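PDB 7KIS: peptidoglycan D,D-transpeptidase MrdA from Pseudomonas aeruginosa, which probably catalyses the transpeptidation that cross-links peptidoglycan in the cell wall, and binds the diazabicyclooctane WCK 5153 in its active-site pocket. Local coordinates for residues W374-D386 against V509-T523. Sequence-based numbering, arbitrary orientation.
Sequences WVSLESAIYRSND and VDYGMQQVVHGARGT. With C9D ((2S,5R)-1-formyl-N'-[(3R)-pyrrolidine-3-carbonyl]-5-[(sulfooxy)amino]piperidine-2-carbohydrazide), chain C.
Tyr382 and Val516 mark where helices 377-382 and 509-518 come nearest, their CA atoms 4.2 Å apart; the axes run in broadly the same direction, at 42°, and approach to 7.9 Å. Gly512, lacking a side chain, lets Ile381 enter as a knob among Val509, Gly512, Met513 and Val516. With two branches to spread, Ile381 suits this buried, apolar seam: CG2, anti to the backbone N, meets CG2 of Val516 at 3.8 Å, while CD1 reaches Val509. In the penicillin-binding transpeptidase fold, the turn after helix 377-382 carries the counterpart of the family's Ser-X-Asn motif, here Ser384-Asn385-Asp386, with aspartate third; Ser384 OG hydrogen-bonds Lys330. NAO of the inhibitor C9D gives Asp386 OD2 a weak hydrogen bond, while OD1 forms a salt bridge with Lys330; Thr523, bound through OG1 to Ser539, lies beside the sulfate. Nearer the surface, the Tyr382 ring leans alongside Gln515, CD2 3.7 Å from Gln515 CB, and packs one face over Ser379 CA. Its phenol extends to Arg521, whose NH2 gives Tyr382 OH a weak hydrogen bond at the guanidinium edge, the planes 23° apart. Tyr382 O receives a weak bond from Thr523 N and a CA-H contact from Gly522, tying the helix end to the last residue of the 519-522 turn and the next.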
loop_
_atom_site.group_PDB
_atom_site.type_symbol
_atom_site.label_atom_id
_atom_site.label_comp_id
_atom_site.label_asym_id
_atom_site.label_seq_id
_atom_site.Cartn_x
_atom_site.Cartn_y
_atom_site.Cartn_z
ATOM N N TRP A 374 22.057 18.096 19.102
ATOM C CA TRP A 374 22.742 17.574 17.929
ATOM C C TRP A 374 22.097 16.261 17.507
ATOM O O TRP A 374 21.941 15.345 18.321
ATOM C CB TRP A 374 24.226 17.365 18.224
ATOM C CG TRP A 374 24.961 18.625 18.565
ATOM C CD1 TRP A 374 25.356 19.031 19.805
ATOM C CD2 TRP A 374 25.394 19.641 17.653
ATOM N NE1 TRP A 374 26.006 20.238 19.723
ATOM C CE2 TRP A 374 26.044 20.634 18.412
ATOM C CE3 TRP A 374 25.292 19.811 16.270
ATOM C CZ2 TRP A 374 26.591 21.778 17.835
ATOM C CZ3 TRP A 374 25.842 20.944 15.697
ATOM C CH2 TRP A 374 26.479 21.914 16.479
ATOM N N VAL A 375 21.719 16.165 16.236
ATOM C CA VAL A 375 21.091 14.964 15.701
ATOM C C VAL A 375 21.853 14.515 14.464
ATOM O O VAL A 375 22.334 15.340 13.677
ATOM C CB VAL A 375 19.593 15.185 15.380
ATOM C CG1 VAL A 375 18.860 15.742 16.595
ATOM C CG2 VAL A 375 19.416 16.107 14.184
ATOM N N SER A 376 21.979 13.203 14.306
ATOM C CA SER A 376 22.569 12.580 13.136
ATOM C C SER A 376 21.491 11.782 12.410
ATOM O O SER A 376 20.299 11.885 12.725
ATOM C CB SER A 376 23.757 11.706 13.546
ATOM O OG SER A 376 24.705 12.452 14.290
ATOM N N LEU A 377 21.913 10.987 11.423
ATOM C CA LEU A 377 20.963 10.209 10.632
ATOM C C LEU A 377 20.110 9.312 11.520
ATOM O O LEU A 377 18.878 9.312 11.422
ATOM C CB LEU A 377 21.704 9.374 9.589
ATOM C CG LEU A 377 20.916 8.212 8.980
ATOM C CD1 LEU A 377 19.775 8.747 8.137
ATOM C CD2 LEU A 377 21.824 7.319 8.153
ATOM N N GLU A 378 20.745 8.558 12.411
ATOM C CA GLU A 378 19.987 7.625 13.233
ATOM C C GLU A 378 19.122 8.375 14.243
ATOM O O GLU A 378 17.920 8.107 14.358
ATOM C CB GLU A 378 20.932 6.657 13.942
ATOM C CG GLU A 378 22.086 6.184 13.073
ATOM C CD GLU A 378 23.262 7.139 13.109
ATOM O OE1 GLU A 378 24.018 7.117 14.103
ATOM O OE2 GLU A 378 23.419 7.922 12.149
ATOM N N SER A 379 19.702 9.360 14.944
ATOM C CA SER A 379 18.923 10.160 15.885
ATOM C C SER A 379 17.738 10.821 15.193
ATOM O O SER A 379 16.651 10.925 15.773
ATOM C CB SER A 379 19.819 11.205 16.544
ATOM O OG SER A 379 19.167 11.844 17.631
ATOM N N ALA A 380 17.927 11.275 13.948
ATOM C CA ALA A 380 16.835 11.906 13.213
ATOM C C ALA A 380 15.717 10.927 12.892
ATOM O O ALA A 380 14.568 11.347 12.726
ATOM C CB ALA A 380 17.355 12.530 11.926
ATOM N N ILE A 381 16.026 9.637 12.757
ATOM C CA ILE A 381 14.993 8.676 12.380
ATOM C C ILE A 381 14.222 8.189 13.602
ATOM O O ILE A 381 12.988 8.266 13.639
ATOM C CB ILE A 381 15.604 7.506 11.587
ATOM C CG1 ILE A 381 16.228 8.020 10.286
ATOM C CG2 ILE A 381 14.536 6.469 11.285
ATOM C CD1 ILE A 381 16.323 6.984 9.183
ATOM N N TYR A 382 14.921 7.691 14.630
ATOM C CA TYR A 382 14.199 7.137 15.770
ATOM C C TYR A 382 13.596 8.207 16.672
ATOM O O TYR A 382 12.840 7.867 17.586
ATOM C CB TYR A 382 15.091 6.190 16.592
ATOM C CG TYR A 382 16.350 6.774 17.210
ATOM C CD1 TYR A 382 16.287 7.703 18.245
ATOM C CD2 TYR A 382 17.605 6.346 16.797
ATOM C CE1 TYR A 382 17.436 8.218 18.817
ATOM C CE2 TYR A 382 18.759 6.854 17.364
ATOM C CZ TYR A 382 18.670 7.788 18.375
ATOM O OH TYR A 382 19.819 8.293 18.940
ATOM N N ARG A 383 13.908 9.482 16.443
ATOM C CA ARG A 383 13.190 10.577 17.071
ATOM C C ARG A 383 12.325 11.355 16.091
ATOM O O ARG A 383 11.565 12.228 16.520
ATOM C CB ARG A 383 14.165 11.541 17.761
ATOM C CG ARG A 383 14.760 10.994 19.046
ATOM C CD ARG A 383 14.539 11.940 20.215
ATOM N NE ARG A 383 13.128 12.271 20.402
ATOM C CZ ARG A 383 12.264 11.512 21.068
ATOM N NH1 ARG A 383 12.660 10.372 21.615
ATOM N NH2 ARG A 383 11.000 11.894 21.188
ATOM N N SER A 384 12.400 11.037 14.803
ATOM C CA SER A 384 11.719 11.767 13.735
ATOM C C SER A 384 11.845 13.277 13.934
ATOM O O SER A 384 10.865 14.002 14.113
ATOM C CB SER A 384 10.253 11.348 13.647
ATOM O OG SER A 384 9.630 11.937 12.516
ATOM N N ASN A 385 13.085 13.750 13.869
ATOM C CA ASN A 385 13.352 15.174 13.986
ATOM C C ASN A 385 13.020 15.865 12.669
ATOM O O ASN A 385 13.393 15.386 11.595
ATOM C CB ASN A 385 14.814 15.408 14.368
ATOM C CG ASN A 385 15.093 16.850 14.749
ATOM O OD1 ASN A 385 15.394 17.680 13.890
ATOM N ND2 ASN A 385 14.990 17.158 16.039
ATOM N N ASP A 386 12.314 16.994 12.750
ATOM C CA ASP A 386 11.927 17.696 11.532
ATOM C C ASP A 386 13.031 18.613 11.022
ATOM O O ASP A 386 13.180 18.773 9.806
ATOM C CB ASP A 386 10.643 18.496 11.762
ATOM C CG ASP A 386 9.469 17.617 12.157
ATOM O OD1 ASP A 386 9.265 16.570 11.509
ATOM O OD2 ASP A 386 8.754 17.970 13.117
ATOM N N VAL A 509 20.026 3.226 7.189
ATOM C CA VAL A 509 18.660 3.723 7.324
ATOM C C VAL A 509 17.766 2.663 7.958
ATOM O O VAL A 509 16.902 2.975 8.786
ATOM C CB VAL A 509 18.124 4.181 5.955
ATOM C CG1 VAL A 509 16.608 4.285 5.975
ATOM C CG2 VAL A 509 18.748 5.511 5.563
ATOM N N ASP A 510 17.966 1.394 7.593
ATOM C CA ASP A 510 17.200 0.320 8.215
ATOM C C ASP A 510 17.469 0.251 9.713
ATOM O O ASP A 510 16.546 0.032 10.507
ATOM C CB ASP A 510 17.525 -1.016 7.548
ATOM C CG ASP A 510 16.938 -1.131 6.152
ATOM O OD1 ASP A 510 16.323 -0.154 5.678
ATOM O OD2 ASP A 510 17.095 -2.202 5.528
ATOM N N TYR A 511 18.727 0.442 10.121
ATOM C CA TYR A 511 19.039 0.468 11.546
ATOM C C TYR A 511 18.404 1.669 12.234
ATOM O O TYR A 511 18.010 1.575 13.402
ATOM C CB TYR A 511 20.552 0.472 11.760
ATOM C CG TYR A 511 20.955 0.360 13.212
ATOM C CD1 TYR A 511 20.821 -0.840 13.898
ATOM C CD2 TYR A 511 21.467 1.453 13.899
ATOM C CE1 TYR A 511 21.188 -0.948 15.226
ATOM C CE2 TYR A 511 21.836 1.354 15.227
ATOM C CZ TYR A 511 21.695 0.151 15.886
ATOM O OH TYR A 511 22.060 0.044 17.207
ATOM N N GLY A 512 18.297 2.800 11.534
ATOM C CA GLY A 512 17.569 3.926 12.093
ATOM C C GLY A 512 16.095 3.612 12.254
ATOM O O GLY A 512 15.491 3.907 13.289
ATOM N N MET A 513 15.492 3.017 11.221
ATOM C CA MET A 513 14.132 2.507 11.347
ATOM C C MET A 513 14.043 1.414 12.403
ATOM O O MET A 513 13.003 1.257 13.051
ATOM C CB MET A 513 13.642 1.970 10.002
ATOM C CG MET A 513 13.510 3.009 8.910
ATOM S SD MET A 513 12.932 2.270 7.371
ATOM C CE MET A 513 11.241 1.862 7.796
ATOM N N GLN A 514 15.118 0.643 12.580
ATOM C CA GLN A 514 15.110 -0.431 13.567
ATOM C C GLN A 514 15.027 0.117 14.986
ATOM O O GLN A 514 14.313 -0.438 15.830
ATOM C CB GLN A 514 16.361 -1.290 13.397
ATOM C CG GLN A 514 16.298 -2.646 14.057
ATOM C CD GLN A 514 17.472 -3.515 13.670
ATOM O OE1 GLN A 514 18.171 -4.052 14.529
ATOM N NE2 GLN A 514 17.703 -3.654 12.369
ATOM N N GLN A 515 15.738 1.209 15.267
ATOM C CA GLN A 515 15.711 1.817 16.591
ATOM C C GLN A 515 14.438 2.611 16.853
ATOM O O GLN A 515 14.230 3.061 17.985
ATOM C CB GLN A 515 16.937 2.713 16.791
ATOM C CG GLN A 515 18.260 1.971 16.685
ATOM C CD GLN A 515 18.393 0.860 17.711
ATOM O OE1 GLN A 515 18.307 -0.322 17.375
ATOM N NE2 GLN A 515 18.606 1.235 18.969
ATOM N N VAL A 516 13.597 2.808 15.835
ATOM C CA VAL A 516 12.300 3.444 16.045
ATOM C C VAL A 516 11.455 2.625 17.014
ATOM O O VAL A 516 10.751 3.176 17.869
ATOM C CB VAL A 516 11.585 3.643 14.694
ATOM C CG1 VAL A 516 10.159 4.129 14.903
ATOM C CG2 VAL A 516 12.364 4.613 13.821
ATOM N N VAL A 517 11.524 1.299 16.909
ATOM C CA VAL A 517 10.632 0.413 17.647
ATOM C C VAL A 517 11.354 -0.177 18.853
ATOM O O VAL A 517 10.731 -0.472 19.878
ATOM C CB VAL A 517 10.086 -0.695 16.726
ATOM C CG1 VAL A 517 9.102 -1.585 17.471
ATOM C CG2 VAL A 517 9.426 -0.081 15.500
ATOM N N HIS A 518 12.675 -0.333 18.754
ATOM C CA HIS A 518 13.444 -0.987 19.800
ATOM C C HIS A 518 14.444 -0.084 20.507
ATOM O O HIS A 518 14.976 -0.485 21.549
ATOM C CB HIS A 518 14.193 -2.203 19.233
ATOM C CG HIS A 518 13.292 -3.320 18.804
ATOM N ND1 HIS A 518 12.749 -4.220 19.695
ATOM C CD2 HIS A 518 12.839 -3.681 17.580
ATOM C CE1 HIS A 518 12.000 -5.088 19.038
ATOM N NE2 HIS A 518 12.039 -4.783 17.754
ATOM N N GLY A 519 14.718 1.109 19.986
ATOM C CA GLY A 519 15.674 1.984 20.628
ATOM C C GLY A 519 15.182 2.498 21.967
ATOM O O GLY A 519 13.984 2.578 22.241
ATOM N N ALA A 520 16.144 2.856 22.822
ATOM C CA ALA A 520 15.814 3.373 24.145
ATOM C C ALA A 520 15.063 4.695 24.077
ATOM O O ALA A 520 14.399 5.069 25.051
ATOM C CB ALA A 520 17.084 3.535 24.980
ATOM N N ARG A 521 15.154 5.410 22.954
ATOM C CA ARG A 521 14.466 6.681 22.767
ATOM C C ARG A 521 13.641 6.685 21.488
ATOM O O ARG A 521 13.412 7.742 20.895
ATOM C CB ARG A 521 15.461 7.836 22.735
ATOM C CG ARG A 521 15.774 8.455 24.072
ATOM C CD ARG A 521 16.788 9.533 23.833
ATOM N NE ARG A 521 17.634 9.155 22.705
ATOM C CZ ARG A 521 18.876 9.578 22.532
ATOM N NH1 ARG A 521 19.404 10.403 23.414
ATOM N NH2 ARG A 521 19.583 9.187 21.480
ATOM N N GLY A 522 13.182 5.516 21.053
ATOM C CA GLY A 522 12.357 5.452 19.869
ATOM C C GLY A 522 10.943 5.922 20.148
ATOM O O GLY A 522 10.437 5.827 21.265
ATOM N N THR A 523 10.301 6.453 19.107
ATOM C CA THR A 523 8.925 6.911 19.260
ATOM C C THR A 523 7.992 5.751 19.579
ATOM O O THR A 523 7.023 5.919 20.328
ATOM C CB THR A 523 8.464 7.634 17.995
ATOM O OG1 THR A 523 8.576 6.752 16.871
ATOM C CG2 THR A 523 9.316 8.871 17.750
HETATM O OAF C9D C . 4.192 8.448 15.956
HETATM S SAY C9D C . 4.686 9.870 16.167
HETATM O OAD C9D C . 3.646 10.694 16.896
HETATM O OAE C9D C . 5.911 9.641 17.024
HETATM O OAR C9D C . 5.097 10.602 14.692
HETATM N NAQ C9D C . 6.250 11.431 14.913
HETATM C CAU C9D C . 5.883 12.897 14.757
HETATM C CAJ C9D C . 4.407 13.024 14.691
HETATM C CB C9D C . 3.960 14.391 14.353
HETATM C CAM C9D C . 6.597 13.475 13.534
HETATM N N C9D C . 5.663 14.065 12.502
HETATM C CAG C9D C . 5.607 13.453 11.173
HETATM O OAA C9D C . 4.574 13.422 10.580
HETATM C CA C9D C . 4.453 14.836 12.980
HETATM C C C9D C . 4.774 16.320 13.058
HETATM O O C9D C . 3.957 17.063 13.479
HETATM N NAP C9D C . 6.091 16.850 12.628
HETATM N NAO C9D C . 6.294 18.251 12.746
HETATM C CAS C9D C . 5.477 19.176 11.959
HETATM O OAB C9D C . 4.651 18.765 11.211
HETATM C CAV C9D C . 5.696 20.730 12.118
HETATM C CAI C9D C . 5.819 21.041 13.651
HETATM C CAH C9D C . 4.448 21.731 14.050
HETATM N NAN C9D C . 4.017 22.306 12.910
HETATM C CAL C9D C . 4.582 21.379 11.677
#